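Local coordinates for Poly(A) ribonuclease pop2 (Schizosaccharomyces pombe, PDB 2P51), which removes poly(A) tails from mRNA as a metal-dependent 3'-exoribonuclease, the catalytic deadenylase component of the CCR4-NOT complex, at residues Tyr45-Asp51 with Gly89-Glu95; Ala103-Gln107 with Gln237-Leu243; Phe173-Leu177 with Ile195-Phe200; Leu31-Met35 with Asp146-Leu151; Met50-Gly56 with Leu83-Ile88. Where two conformers were deposited one is given. Residues are numbered along the deposited sequence.

Contact 1: Tyr45-Asp51 with Gly89-Glu95. With MG (magnesium ion), chain C; MG (magnesium ion), chain B.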
# COMPACT_ATOMS: atom_id res chain seq x y z
N TYR A 45 14.50 -10.39 -3.62
CA TYR A 45 13.12 -10.46 -3.13
C TYR A 45 12.25 -9.43 -3.87
O TYR A 45 11.88 -8.39 -3.31
CB TYR A 45 13.10 -10.21 -1.61
CG TYR A 45 13.89 -11.23 -0.82
CD1 TYR A 45 13.31 -12.41 -0.37
CD2 TYR A 45 15.25 -10.95 -0.55
CE1 TYR A 45 14.09 -13.32 0.35
CE2 TYR A 45 16.02 -11.84 0.18
CZ TYR A 45 15.41 -13.00 0.61
OH TYR A 45 16.18 -13.90 1.33
N PRO A 46 12.01 -9.68 -5.16
CA PRO A 46 11.48 -8.65 -6.05
C PRO A 46 9.98 -8.55 -6.07
O PRO A 46 9.42 -7.89 -6.98
CB PRO A 46 12.01 -9.11 -7.43
CG PRO A 46 12.03 -10.61 -7.33
CD PRO A 46 12.39 -10.92 -5.89
N VAL A 47 9.26 -9.13 -5.14
CA VAL A 47 7.79 -9.07 -5.04
C VAL A 47 7.49 -8.16 -3.83
O VAL A 47 7.80 -8.51 -2.70
CB VAL A 47 7.13 -10.44 -4.93
CG1 VAL A 47 5.60 -10.28 -4.82
CG2 VAL A 47 7.48 -11.32 -6.12
N VAL A 48 6.92 -6.98 -4.12
CA VAL A 48 6.66 -6.02 -3.04
C VAL A 48 5.16 -5.92 -2.76
O VAL A 48 4.43 -5.55 -3.71
CB VAL A 48 7.15 -4.64 -3.46
CG1 VAL A 48 6.85 -3.63 -2.34
CG2 VAL A 48 8.65 -4.62 -3.81
N SER A 49 4.72 -6.22 -1.55
CA SER A 49 3.29 -6.10 -1.18
C SER A 49 3.11 -4.82 -0.39
O SER A 49 4.01 -4.55 0.45
CB SER A 49 2.80 -7.32 -0.38
OG SER A 49 2.96 -8.47 -1.23
N MET A 50 2.01 -4.09 -0.64
CA MET A 50 1.93 -2.74 -0.08
C MET A 50 0.54 -2.46 0.46
O MET A 50 -0.47 -2.95 -0.07
CB MET A 50 2.30 -1.71 -1.18
CG MET A 50 2.21 -0.25 -0.83
SD MET A 50 0.54 0.44 -1.05
CE MET A 50 0.54 0.59 -2.86
N ASP A 51 0.58 -1.63 1.52
CA ASP A 51 -0.64 -1.05 2.08
C ASP A 51 -0.33 0.36 2.57
O ASP A 51 0.89 0.64 2.78
CB ASP A 51 -1.21 -1.86 3.25
CG ASP A 51 -2.59 -1.38 3.70
OD1 ASP A 51 -3.36 -0.92 2.83
OD2 ASP A 51 -2.83 -1.48 4.92
N GLY A 89 3.26 0.53 4.23
CA GLY A 89 3.84 -0.79 4.54
C GLY A 89 4.37 -1.44 3.28
O GLY A 89 3.64 -1.44 2.27
N LEU A 90 5.63 -1.91 3.33
CA LEU A 90 6.20 -2.62 2.21
C LEU A 90 6.75 -3.97 2.69
O LEU A 90 7.66 -3.99 3.51
CB LEU A 90 7.34 -1.83 1.55
CG LEU A 90 7.07 -0.43 1.01
CD1 LEU A 90 8.34 0.20 0.45
CD2 LEU A 90 5.96 -0.47 -0.05
N ALA A 91 6.21 -5.06 2.16
CA ALA A 91 6.61 -6.41 2.51
C ALA A 91 7.25 -7.07 1.29
O ALA A 91 6.60 -7.24 0.26
CB ALA A 91 5.40 -7.21 3.01
N LEU A 92 8.52 -7.44 1.43
CA LEU A 92 9.25 -8.04 0.32
C LEU A 92 9.18 -9.56 0.41
O LEU A 92 9.27 -10.14 1.48
CB LEU A 92 10.70 -7.64 0.30
CG LEU A 92 11.03 -6.29 -0.37
CD1 LEU A 92 10.26 -5.10 0.12
CD2 LEU A 92 12.56 -6.07 -0.20
N SER A 93 9.05 -10.18 -0.78
CA SER A 93 9.10 -11.61 -0.89
C SER A 93 9.87 -11.96 -2.16
O SER A 93 9.92 -11.19 -3.11
CB SER A 93 7.67 -12.19 -1.03
OG SER A 93 6.76 -11.79 0.00
N ASP A 94 10.39 -13.19 -2.16
CA ASP A 94 10.89 -13.74 -3.45
C ASP A 94 9.71 -14.27 -4.25
O ASP A 94 8.53 -14.18 -3.86
CB ASP A 94 12.01 -14.77 -3.24
CG ASP A 94 11.54 -16.09 -2.69
OD1 ASP A 94 10.34 -16.38 -2.53
OD2 ASP A 94 12.42 -16.90 -2.35
N GLU A 95 10.00 -14.86 -5.41
CA GLU A 95 8.92 -15.25 -6.31
C GLU A 95 8.17 -16.50 -5.86
O GLU A 95 7.18 -16.91 -6.52
CB GLU A 95 9.58 -15.49 -7.67
CG GLU A 95 10.13 -14.21 -8.29
CD GLU A 95 9.09 -13.38 -9.02
OE1 GLU A 95 7.86 -13.68 -8.92
OE2 GLU A 95 9.54 -12.42 -9.70
MG MG C . -4.33 -1.14 6.32
MG MG B . -5.15 -0.89 1.83
O HOH W 1 5.73 -9.43 -1.00
O HOH W 2 -4.90 -2.77 1.03
O HOH W 3 -6.04 -1.62 3.47
O HOH W 4 -6.98 -0.99 0.74
O HOH W 5 -5.71 0.99 2.49
O HOH W 6 -5.13 0.43 5.13
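Two central antiparallel strands of the DEDD nuclease sheet, 47-53 and 87-93, pair here, and the first of them delivers Asp-51, a ligand of the catalytic metals, to the metal site. Three hydrogen-bonded pairs set the register. Val-47 N reaches Ser-93 O at 3.0 Å and Ser-93 N returns to Val-47 O at 2.8 Å; Ser-49 and Ala-91 exchange N-to-O bonds of 2.8 Å in both directions; Asp-51 N lies 3.2 Å from Gly-89 O, while Gly-89 N donates to Asp-51 O at 2.8 Å. Between them, Val-48 faces Leu-92 and Met-50 faces Leu-90 in non-hydrogen-bonded pairs. These four side chains share one apolar face, with Met-50 CG 3.8 Å from Leu-90 CD2 and Val-48 CG1 4.0 Å from the same methyl. The face bearing Val-47, Ser-49, Ala-91 and Ser-93 packs under helix 238-257. There a water with four partners donates to Val-47 O (2.8 Å) and Ala-91 O (2.7 Å) and also hydrogen-bonds Ser-49 OG (2.9 Å) and Ser-93 OG (2.8 Å). At the far end Asp-51 OD1 binds one magnesium ion at 2.0 Å and Asp-51 OD2 the other at 2.1 Å. Asp-51 is thus bonded through N and O to Gly-89 while its carboxylate bridges the two ions, consistent with the two-metal-ion mechanism of DEDD nucleases.

Contact 2: Ala103-Gln107 with Gln237-Leu243. With MG (magnesium ion), chain C.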
# COMPACT_ATOMS: atom_id res chain seq x y z
N ALA A 103 13.54 -9.10 7.60
CA ALA A 103 12.30 -8.43 7.91
C ALA A 103 11.15 -9.04 7.15
O ALA A 103 11.24 -9.23 5.93
CB ALA A 103 12.37 -6.95 7.52
N CYS A 104 10.07 -9.35 7.85
CA CYS A 104 8.86 -9.77 7.13
C CYS A 104 8.26 -8.56 6.42
O CYS A 104 7.63 -8.74 5.38
CB CYS A 104 7.84 -10.40 8.08
SG CYS A 104 8.36 -11.83 9.06
N THR A 105 8.40 -7.35 6.96
CA THR A 105 7.77 -6.16 6.38
C THR A 105 8.39 -4.91 6.98
O THR A 105 8.91 -4.93 8.11
CB THR A 105 6.24 -6.22 6.59
OG1 THR A 105 5.62 -5.13 5.90
CG2 THR A 105 5.87 -6.08 8.07
N TRP A 106 8.35 -3.78 6.26
CA TRP A 106 8.75 -2.48 6.75
C TRP A 106 7.50 -1.61 6.91
O TRP A 106 6.60 -1.68 6.06
CB TRP A 106 9.67 -1.76 5.75
CG TRP A 106 11.10 -2.23 5.83
CD1 TRP A 106 12.10 -1.62 6.55
CD2 TRP A 106 11.70 -3.38 5.19
NE1 TRP A 106 13.28 -2.32 6.39
CE2 TRP A 106 13.07 -3.38 5.58
CE3 TRP A 106 11.23 -4.39 4.35
CZ2 TRP A 106 13.96 -4.36 5.15
CZ3 TRP A 106 12.10 -5.37 3.91
CH2 TRP A 106 13.46 -5.35 4.30
N GLN A 107 7.53 -0.80 7.95
CA GLN A 107 6.46 0.13 8.18
C GLN A 107 7.05 1.54 8.26
O GLN A 107 7.73 1.88 9.22
CB GLN A 107 5.77 -0.24 9.50
CG GLN A 107 4.64 0.67 9.93
CD GLN A 107 3.76 -0.10 10.92
OE1 GLN A 107 2.77 -0.70 10.46
NE2 GLN A 107 4.10 -0.03 12.20
N GLN A 237 -2.56 -1.72 10.76
CA GLN A 237 -1.29 -1.02 10.67
C GLN A 237 -0.66 -1.44 9.34
O GLN A 237 -0.79 -2.63 9.01
CB GLN A 237 -0.34 -1.22 11.86
CG GLN A 237 -0.89 -0.42 13.07
CD GLN A 237 0.19 -0.01 14.04
OE1 GLN A 237 1.23 0.56 13.69
NE2 GLN A 237 0.04 -0.31 15.34
N ALA A 238 -0.04 -0.51 8.62
CA ALA A 238 0.26 -0.82 7.20
C ALA A 238 1.30 -1.92 7.07
O ALA A 238 1.24 -2.68 6.10
CB ALA A 238 0.68 0.40 6.44
N GLY A 239 2.27 -2.03 7.97
CA GLY A 239 3.28 -3.06 7.89
C GLY A 239 2.66 -4.43 7.94
O GLY A 239 2.87 -5.29 7.07
N SER A 240 1.85 -4.68 8.95
CA SER A 240 1.18 -5.96 9.14
C SER A 240 0.19 -6.22 8.02
O SER A 240 0.12 -7.35 7.49
CB SER A 240 0.46 -5.91 10.51
OG SER A 240 -0.25 -7.13 10.70
N ASP A 241 -0.56 -5.19 7.63
CA ASP A 241 -1.52 -5.41 6.53
C ASP A 241 -0.80 -5.75 5.22
O ASP A 241 -1.28 -6.61 4.45
CB ASP A 241 -2.40 -4.19 6.32
CG ASP A 241 -3.33 -3.85 7.47
OD1 ASP A 241 -3.63 -4.73 8.32
OD2 ASP A 241 -3.82 -2.68 7.55
N ALA A 242 0.33 -5.12 4.95
CA ALA A 242 1.08 -5.41 3.72
C ALA A 242 1.62 -6.82 3.75
O ALA A 242 1.67 -7.57 2.76
CB ALA A 242 2.24 -4.41 3.57
N LEU A 243 2.07 -7.27 4.92
CA LEU A 243 2.60 -8.64 5.01
C LEU A 243 1.49 -9.64 4.80
O LEU A 243 1.64 -10.69 4.16
CB LEU A 243 3.22 -8.81 6.40
CG LEU A 243 3.65 -10.23 6.80
CD1 LEU A 243 4.68 -10.77 5.84
CD2 LEU A 243 4.21 -10.25 8.22
MG MG C . -4.33 -1.14 6.32
O HOH W 7 2.38 -3.21 11.42
O HOH W 6 -5.13 0.43 5.13
O HOH W 8 -5.57 -2.59 5.45
O HOH W 9 -5.88 -0.59 7.61
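Gly-239 N donates to Gln-107 OE1 at 2.9 Å, the shortest direct hydrogen bond between strand and helix, so a side-chain amide accepts from the first turn of helix 238-257. Thr-105 OG1 donates to Gly-239 O at 3.0 Å, and this carbonyl also receives the helical bond from Leu-243 N at 3.0 Å. A water extends the polar patch, donating to Gln-107 OE1 (2.7 Å) and accepting from Ser-240 N (2.9 Å). A weak bond joins Gln-107 NE2 to Gln-237 OE1 at 3.3 Å; Gln-107 NE2 also hydrogen-bonds Asp-25, and Gln-237 NE2 binds Ser-130. The close approach depends on Gly-239, whose CA lies 4.5 Å from Gln-107 CA: a CB there would crowd Gln-107 OE1. Farther along, Cys-104 CB packs on Leu-243 CD2 at 3.6 Å, and Thr-105 CB lies 4.0 Å from Leu-243 CB. One turn of helix thus meets the strand on one side while Asp-241, turned elsewhere, binds magnesium through OD2 at 2.0 Å, completing the protein ligands with Asp-51 and Glu-53. Strand 105-109 lies between strands 23-26 and 87-93 in the sheet; helix 238-257 packs against one face, and Trp-106 points from the other toward helix 31-41.

Contact 3: Phe173-Leu177 with Ile195-Phe200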
# COMPACT_ATOMS: atom_id res chain seq x y z
N PHE A 173 -2.41 3.14 -3.87
CA PHE A 173 -1.52 3.52 -4.99
C PHE A 173 -1.54 5.04 -5.18
O PHE A 173 -0.50 5.64 -5.51
CB PHE A 173 -1.93 2.87 -6.31
CG PHE A 173 -1.25 1.57 -6.66
CD1 PHE A 173 0.12 1.43 -6.57
CD2 PHE A 173 -1.99 0.48 -7.07
CE1 PHE A 173 0.83 0.25 -6.87
CE2 PHE A 173 -1.32 -0.68 -7.39
CZ PHE A 173 0.05 -0.83 -7.30
N ALA A 174 -2.69 5.70 -5.02
CA ALA A 174 -2.75 7.16 -5.19
C ALA A 174 -1.82 7.82 -4.18
O ALA A 174 -1.13 8.81 -4.51
CB ALA A 174 -4.17 7.68 -5.09
N TYR A 175 -1.77 7.31 -2.94
CA TYR A 175 -0.88 7.95 -1.94
C TYR A 175 0.58 7.79 -2.33
O TYR A 175 1.35 8.73 -2.09
CB TYR A 175 -1.13 7.37 -0.55
CG TYR A 175 -2.19 8.19 0.18
CD1 TYR A 175 -3.47 7.76 0.44
CD2 TYR A 175 -1.82 9.47 0.57
CE1 TYR A 175 -4.42 8.54 1.11
CE2 TYR A 175 -2.74 10.26 1.21
CZ TYR A 175 -4.03 9.81 1.48
OH TYR A 175 -4.88 10.66 2.13
N LEU A 176 0.95 6.67 -2.93
CA LEU A 176 2.34 6.52 -3.32
C LEU A 176 2.62 7.43 -4.51
O LEU A 176 3.70 8.05 -4.59
CB LEU A 176 2.77 5.08 -3.64
CG LEU A 176 3.34 4.32 -2.41
CD1 LEU A 176 2.22 4.05 -1.40
CD2 LEU A 176 4.05 3.06 -2.86
N LEU A 177 1.63 7.51 -5.43
CA LEU A 177 1.94 8.44 -6.56
C LEU A 177 2.02 9.87 -6.10
O LEU A 177 2.88 10.65 -6.56
CB LEU A 177 0.90 8.27 -7.68
CG LEU A 177 1.20 8.99 -9.00
CD1 LEU A 177 2.34 8.28 -9.75
CD2 LEU A 177 -0.03 9.10 -9.89
N ILE A 195 0.07 7.08 -15.75
CA ILE A 195 1.30 7.40 -14.99
C ILE A 195 1.53 6.34 -13.96
O ILE A 195 2.67 5.93 -13.72
CB ILE A 195 1.05 8.78 -14.33
CG1 ILE A 195 0.93 9.88 -15.39
CG2 ILE A 195 2.10 9.07 -13.28
CD1 ILE A 195 0.60 11.27 -14.94
N LEU A 196 0.44 5.83 -13.37
CA LEU A 196 0.65 4.77 -12.38
C LEU A 196 1.35 3.58 -13.00
O LEU A 196 2.25 3.05 -12.33
CB LEU A 196 -0.65 4.24 -11.78
CG LEU A 196 -0.52 3.46 -10.48
CD1 LEU A 196 -0.03 4.36 -9.32
CD2 LEU A 196 -1.85 2.85 -10.13
N CYS A 197 0.97 3.18 -14.20
CA CYS A 197 1.58 1.98 -14.80
C CYS A 197 3.00 2.21 -15.28
O CYS A 197 3.77 1.31 -15.59
CB CYS A 197 0.66 1.45 -15.93
SG CYS A 197 -0.88 0.75 -15.20
N ILE A 198 3.44 3.49 -15.31
CA ILE A 198 4.89 3.67 -15.59
C ILE A 198 5.73 3.42 -14.35
O ILE A 198 6.80 2.80 -14.39
CB ILE A 198 5.10 5.07 -16.17
CG1 ILE A 198 4.50 5.22 -17.58
CG2 ILE A 198 6.56 5.50 -16.14
CD1 ILE A 198 4.42 6.68 -18.02
N TYR A 199 5.26 3.94 -13.19
CA TYR A 199 5.99 3.69 -11.95
C TYR A 199 5.83 2.27 -11.42
O TYR A 199 6.79 1.76 -10.81
CB TYR A 199 5.51 4.67 -10.85
CG TYR A 199 6.04 6.07 -11.07
CD1 TYR A 199 7.29 6.48 -10.57
CD2 TYR A 199 5.27 6.98 -11.80
CE1 TYR A 199 7.74 7.78 -10.80
CE2 TYR A 199 5.73 8.28 -12.03
CZ TYR A 199 6.97 8.67 -11.53
OH TYR A 199 7.41 9.97 -11.76
N PHE A 200 4.67 1.65 -11.64
CA PHE A 200 4.38 0.30 -11.17
C PHE A 200 3.99 -0.56 -12.38
O PHE A 200 2.81 -0.90 -12.55
CB PHE A 200 3.22 0.31 -10.16
CG PHE A 200 3.52 1.28 -9.00
CD1 PHE A 200 4.28 0.88 -7.92
CD2 PHE A 200 3.00 2.57 -9.00
CE1 PHE A 200 4.53 1.72 -6.85
CE2 PHE A 200 3.26 3.44 -7.93
CZ PHE A 200 4.03 3.01 -6.84
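Ile-195 begins the contact at its partly exposed margin, where its CG2 meets Leu-177 CD1 at 3.6 Å. Next, Leu-196 sends its side chain between two residues of the facing helix: CD2 lies 3.7 Å from Phe-173 CG, and CD1 approaches Leu-177 CB at 4.3 Å. Leu-196 CA and Leu-177 CA, 7.0 Å apart, are the closest pair of CA atoms across the two segments. The following two residues turn off the interface, and the helix comes round again at Tyr-199, whose CD2 is 3.8 Å from Leu-177 CD1. That methyl therefore touches both Ile-195 and Tyr-199, one turn apart. Phe-200, the first residue to leave helical geometry, directs its ring back into the interior. The edge of Phe-173 points at its face in an edge-to-face pair, with centroids 4.8 Å apart, planes at 52° and Phe-173 CE1 3.6 Å from Phe-200 CG. Leu-176 CD2 adds a contact of 4.0 Å to Phe-200 CZ. No hydrogen bond crosses the interface. The short helical segments are steeply inclined, at 78°, with axes 10.9 Å apart. This is apolar helix-helix packing beside the central sheet of the DEDD nuclease fold, in which helix 170-181 also carries the metal ligand Asp-172, immediately before Phe-173.

Contact 4: Leu31-Met35 with Asp146-Leu151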
# COMPACT_ATOMS: atom_id res chain seq x y z
N LEU A 31 15.38 6.50 8.20
CA LEU A 31 14.90 6.37 6.80
C LEU A 31 15.97 5.90 5.85
O LEU A 31 15.78 4.95 5.06
CB LEU A 31 14.33 7.71 6.32
CG LEU A 31 13.91 7.73 4.83
CD1 LEU A 31 12.78 6.75 4.57
CD2 LEU A 31 13.55 9.16 4.47
N GLN A 32 17.12 6.57 5.92
CA GLN A 32 18.13 6.22 4.91
C GLN A 32 18.67 4.81 5.08
O GLN A 32 18.88 4.04 4.14
CB GLN A 32 19.26 7.27 4.93
CG GLN A 32 20.29 7.00 3.87
CD GLN A 32 19.96 7.57 2.51
OE1 GLN A 32 19.34 6.89 1.67
NE2 GLN A 32 20.39 8.81 2.29
N GLN A 33 18.93 4.43 6.34
CA GLN A 33 19.44 3.08 6.64
C GLN A 33 18.48 1.99 6.17
O GLN A 33 18.81 0.96 5.60
CB GLN A 33 19.66 3.03 8.16
CG GLN A 33 20.16 1.77 8.77
CD GLN A 33 20.37 1.82 10.28
OE1 GLN A 33 19.43 1.80 11.09
NE2 GLN A 33 21.65 1.90 10.65
N GLU A 34 17.19 2.25 6.46
CA GLU A 34 16.23 1.20 6.13
C GLU A 34 16.05 1.13 4.61
O GLU A 34 15.93 0.02 4.07
CB GLU A 34 14.91 1.45 6.88
CG GLU A 34 15.09 1.28 8.39
CD GLU A 34 15.54 -0.12 8.78
OE1 GLU A 34 15.12 -1.17 8.16
OE2 GLU A 34 16.35 -0.19 9.73
N MET A 35 16.02 2.30 3.93
CA MET A 35 15.95 2.22 2.46
C MET A 35 17.18 1.52 1.91
O MET A 35 17.06 0.76 0.93
CB MET A 35 15.79 3.62 1.84
CG MET A 35 14.42 4.24 2.13
SD MET A 35 13.05 3.23 1.46
CE MET A 35 13.56 3.15 -0.21
N ASP A 146 11.00 13.21 1.33
CA ASP A 146 12.28 12.52 1.59
C ASP A 146 12.17 11.05 1.23
O ASP A 146 13.05 10.44 0.62
CB ASP A 146 12.66 12.71 3.05
CG ASP A 146 13.04 14.13 3.43
OD1 ASP A 146 13.33 14.97 2.53
OD2 ASP A 146 13.06 14.40 4.65
N PHE A 147 11.05 10.45 1.62
CA PHE A 147 10.81 9.04 1.27
C PHE A 147 10.73 8.87 -0.21
O PHE A 147 11.27 7.94 -0.81
CB PHE A 147 9.47 8.65 1.90
CG PHE A 147 8.96 7.28 1.47
CD1 PHE A 147 9.51 6.11 1.96
CD2 PHE A 147 7.91 7.19 0.55
CE1 PHE A 147 8.99 4.90 1.54
CE2 PHE A 147 7.41 5.97 0.12
CZ PHE A 147 7.95 4.79 0.61
N ALA A 148 10.02 9.79 -0.84
CA ALA A 148 9.81 9.62 -2.29
C ALA A 148 11.10 9.69 -3.08
O ALA A 148 11.31 8.88 -4.00
CB ALA A 148 8.80 10.69 -2.69
N GLU A 149 12.01 10.62 -2.77
CA GLU A 149 13.29 10.65 -3.44
C GLU A 149 14.00 9.29 -3.35
O GLU A 149 14.54 8.80 -4.35
CB GLU A 149 14.17 11.67 -2.74
CG GLU A 149 14.63 12.77 -3.65
CD GLU A 149 15.30 13.86 -2.84
OE1 GLU A 149 16.13 13.47 -1.99
OE2 GLU A 149 14.95 15.03 -3.10
N LEU A 150 14.00 8.70 -2.17
CA LEU A 150 14.66 7.40 -1.97
C LEU A 150 13.93 6.29 -2.70
O LEU A 150 14.55 5.39 -3.29
CB LEU A 150 14.77 7.09 -0.47
CG LEU A 150 15.74 8.05 0.28
CD1 LEU A 150 15.79 7.72 1.77
CD2 LEU A 150 17.14 8.02 -0.30
N LEU A 151 12.59 6.31 -2.65
CA LEU A 151 11.83 5.25 -3.30
C LEU A 151 12.05 5.26 -4.80
O LEU A 151 12.26 4.23 -5.42
CB LEU A 151 10.33 5.39 -3.01
CG LEU A 151 9.46 4.28 -3.63
CD1 LEU A 151 9.83 2.91 -3.05
CD2 LEU A 151 7.98 4.58 -3.46
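Leu-150 projects into the groove between Leu-31 and Met-35, one turn apart on the facing helix, and its CD1 lies 3.6 Å from Leu-31 CG and 3.8 Å from Met-35 CG. The two helices, 31-41 and 144-152, pack side by side in the DEDD nuclease fold, their short segments nearly parallel at 25° with axes 10.7 Å apart. Leu-31 reaches across in turn: its CD2 is 3.9 Å from Asp-146 CB, and its CD1 meets the edge of the Phe-147 ring, 4.2 Å from CD1 of that ring. Phe-147 also packs against Phe-108 and Phe-110, and Leu-31 and Met-35 both touch Phe-108, so the helix pair closes over the strand 105-109 region of the sheet. Packing here is apolar, without a hydrogen bond between the segments. At the exposed margin Gln-32 OE1 comes within 3.2 Å of Leu-150 CD2. Deeper in, Met-35 makes an oblique Met-aromatic contact, with SD 5.4 Å from the Phe-147 ring centroid and 4.4 Å from Phe-147 CE1.

Contact 5: Met50-Gly56 with Leu83-Ile88. With MG (magnesium ion), chain C; MG (magnesium ion), chain B.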
# COMPACT_ATOMS: atom_id res chain seq x y z
N MET A 50 2.01 -4.09 -0.64
CA MET A 50 1.93 -2.74 -0.08
C MET A 50 0.54 -2.46 0.46
O MET A 50 -0.47 -2.95 -0.07
CB MET A 50 2.30 -1.71 -1.18
CG MET A 50 2.21 -0.25 -0.83
SD MET A 50 0.54 0.44 -1.05
CE MET A 50 0.54 0.59 -2.86
N ASP A 51 0.58 -1.63 1.52
CA ASP A 51 -0.64 -1.05 2.08
C ASP A 51 -0.33 0.36 2.57
O ASP A 51 0.89 0.64 2.78
CB ASP A 51 -1.21 -1.86 3.25
CG ASP A 51 -2.59 -1.38 3.70
OD1 ASP A 51 -3.36 -0.92 2.83
OD2 ASP A 51 -2.83 -1.48 4.92
N THR A 52 -1.35 1.20 2.79
CA THR A 52 -1.07 2.49 3.42
C THR A 52 -2.14 2.75 4.49
O THR A 52 -3.22 2.18 4.45
CB THR A 52 -1.12 3.71 2.46
OG1 THR A 52 -2.47 4.00 2.12
CG2 THR A 52 -0.29 3.44 1.18
N GLU A 53 -1.81 3.58 5.48
CA GLU A 53 -2.84 4.09 6.37
C GLU A 53 -2.91 5.62 6.15
O GLU A 53 -1.87 6.28 5.92
CB GLU A 53 -2.56 3.78 7.84
CG GLU A 53 -2.34 2.31 8.19
CD GLU A 53 -3.48 1.40 7.82
OE1 GLU A 53 -4.65 1.78 7.92
OE2 GLU A 53 -3.19 0.24 7.40
N PHE A 54 -4.08 6.19 6.24
CA PHE A 54 -4.34 7.60 5.98
C PHE A 54 -5.62 7.97 6.72
O PHE A 54 -6.30 7.06 7.24
CB PHE A 54 -4.46 7.83 4.47
CG PHE A 54 -5.46 6.91 3.79
CD1 PHE A 54 -6.80 7.25 3.72
CD2 PHE A 54 -5.02 5.72 3.20
CE1 PHE A 54 -7.71 6.42 3.09
CE2 PHE A 54 -5.93 4.87 2.60
CZ PHE A 54 -7.27 5.25 2.54
N PRO A 55 -5.91 9.23 6.87
CA PRO A 55 -7.00 9.63 7.80
C PRO A 55 -8.40 9.57 7.24
O PRO A 55 -9.26 10.42 7.51
CB PRO A 55 -6.60 11.06 8.20
CG PRO A 55 -5.68 11.57 7.19
CD PRO A 55 -5.20 10.42 6.33
N GLY A 56 -8.66 8.52 6.45
CA GLY A 56 -10.02 8.25 6.03
C GLY A 56 -10.48 9.10 4.86
O GLY A 56 -9.65 9.59 4.09
N LEU A 83 -5.53 15.02 2.24
CA LEU A 83 -5.28 14.39 3.52
C LEU A 83 -3.92 13.73 3.50
O LEU A 83 -3.59 13.02 2.53
CB LEU A 83 -6.34 13.33 3.84
CG LEU A 83 -7.80 13.84 3.94
CD1 LEU A 83 -8.73 12.67 4.33
CD2 LEU A 83 -7.90 14.98 4.93
N LYS A 84 -3.17 13.98 4.54
CA LYS A 84 -1.79 13.46 4.55
C LYS A 84 -1.69 11.98 4.90
O LYS A 84 -2.37 11.45 5.78
CB LYS A 84 -0.98 14.25 5.58
CG LYS A 84 -0.77 15.71 5.17
CD LYS A 84 -0.05 16.43 6.32
CE LYS A 84 0.23 17.86 5.82
NZ LYS A 84 1.00 18.58 6.85
N ILE A 85 -0.78 11.32 4.18
CA ILE A 85 -0.44 9.93 4.48
C ILE A 85 0.09 9.76 5.90
O ILE A 85 0.78 10.65 6.38
CB ILE A 85 0.59 9.44 3.45
CG1 ILE A 85 0.80 7.93 3.47
CG2 ILE A 85 1.95 10.16 3.60
CD1 ILE A 85 -0.35 7.06 3.18
N ILE A 86 -0.24 8.59 6.50
CA ILE A 86 0.21 8.31 7.87
C ILE A 86 1.18 7.14 7.89
O ILE A 86 2.19 7.21 8.63
CB ILE A 86 -1.01 8.12 8.81
CG1 ILE A 86 -1.78 9.44 8.98
CG2 ILE A 86 -0.60 7.57 10.17
CD1 ILE A 86 -3.16 9.31 9.65
N GLN A 87 0.96 6.09 7.13
CA GLN A 87 1.91 5.01 7.11
C GLN A 87 1.94 4.36 5.71
O GLN A 87 0.90 4.32 5.05
CB GLN A 87 1.59 3.80 8.02
CG GLN A 87 1.79 3.96 9.49
CD GLN A 87 1.45 2.73 10.28
OE1 GLN A 87 0.47 2.02 9.92
NE2 GLN A 87 2.16 2.46 11.34
N ILE A 88 3.08 3.84 5.32
CA ILE A 88 3.17 2.95 4.16
C ILE A 88 3.82 1.66 4.61
O ILE A 88 4.85 1.73 5.28
CB ILE A 88 4.00 3.52 2.99
CG1 ILE A 88 3.36 4.79 2.41
CG2 ILE A 88 4.23 2.47 1.91
CD1 ILE A 88 4.14 5.55 1.37
MG MG C . -4.33 -1.14 6.32
MG MG B . -5.15 -0.89 1.83
O HOH W 5 -5.71 0.99 2.49
O HOH W 6 -5.13 0.43 5.13
O HOH W 2 -4.90 -2.77 1.03
O HOH W 3 -6.04 -1.62 3.47
O HOH W 4 -6.98 -0.99 0.74
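A classic beta bulge interrupts the pairing of strands 47-53 and 87-93 at the metal site of the DEDD nuclease fold: Ile-86 and Gln-87 both face Glu-53. Glu-53 O accepts twice, from Ile-86 N at 2.9 Å and Gln-87 N at 3.1 Å, while Glu-53 N donates to Gln-87 O at 2.8 Å. The Glu-53 side chain leads away from the partner strand to the metal. The Gln-87 amide is used outside the pair, OE1 accepting from Ala-238 N and NE2 donating to Asn-109 and Gln-237. Thr-52 OG1 hydrogen-bonds Asp-172, and Thr-52 O receives a metal-bound water at 2.7 Å. Beyond the bulge the strands give way to packing, with Pro-55 CG 3.8 Å from Leu-83 CB. Lys-84 O, 3.1 Å from Pro-55 CD, is buried with no polar partner, whereas Leu-83 O accepts from Tyr-175 OH. Asp-51 OD2 and Glu-53 OE2, 3.0 Å apart, each bind the same magnesium ion at 2.1 Å.

How the contacts relate
From the N terminus, helix 31-41 opens the loop that contact 4 closes about 110 residues later at helix 144-152. Within that span lies contact 1, joining strands 47-53 and 87-93; contact 5 lies within the loop of contact 1 and extends the same pairing, sharing Met-50 and Asp-51 with it. Contact 2 opens after both have closed, crosses contact 4, and runs on to helix 238-257; contact 3 lies within its loop and links helices 170-181 and 189-199. Contacts 1, 2 and 5 meet at one magnesium ion. Contact 3 touches this strand pair through Met-50, Thr-52 and Ile-88, and contact 4 reaches Ile-88 through Phe-147 and Trp-106 through Glu-34.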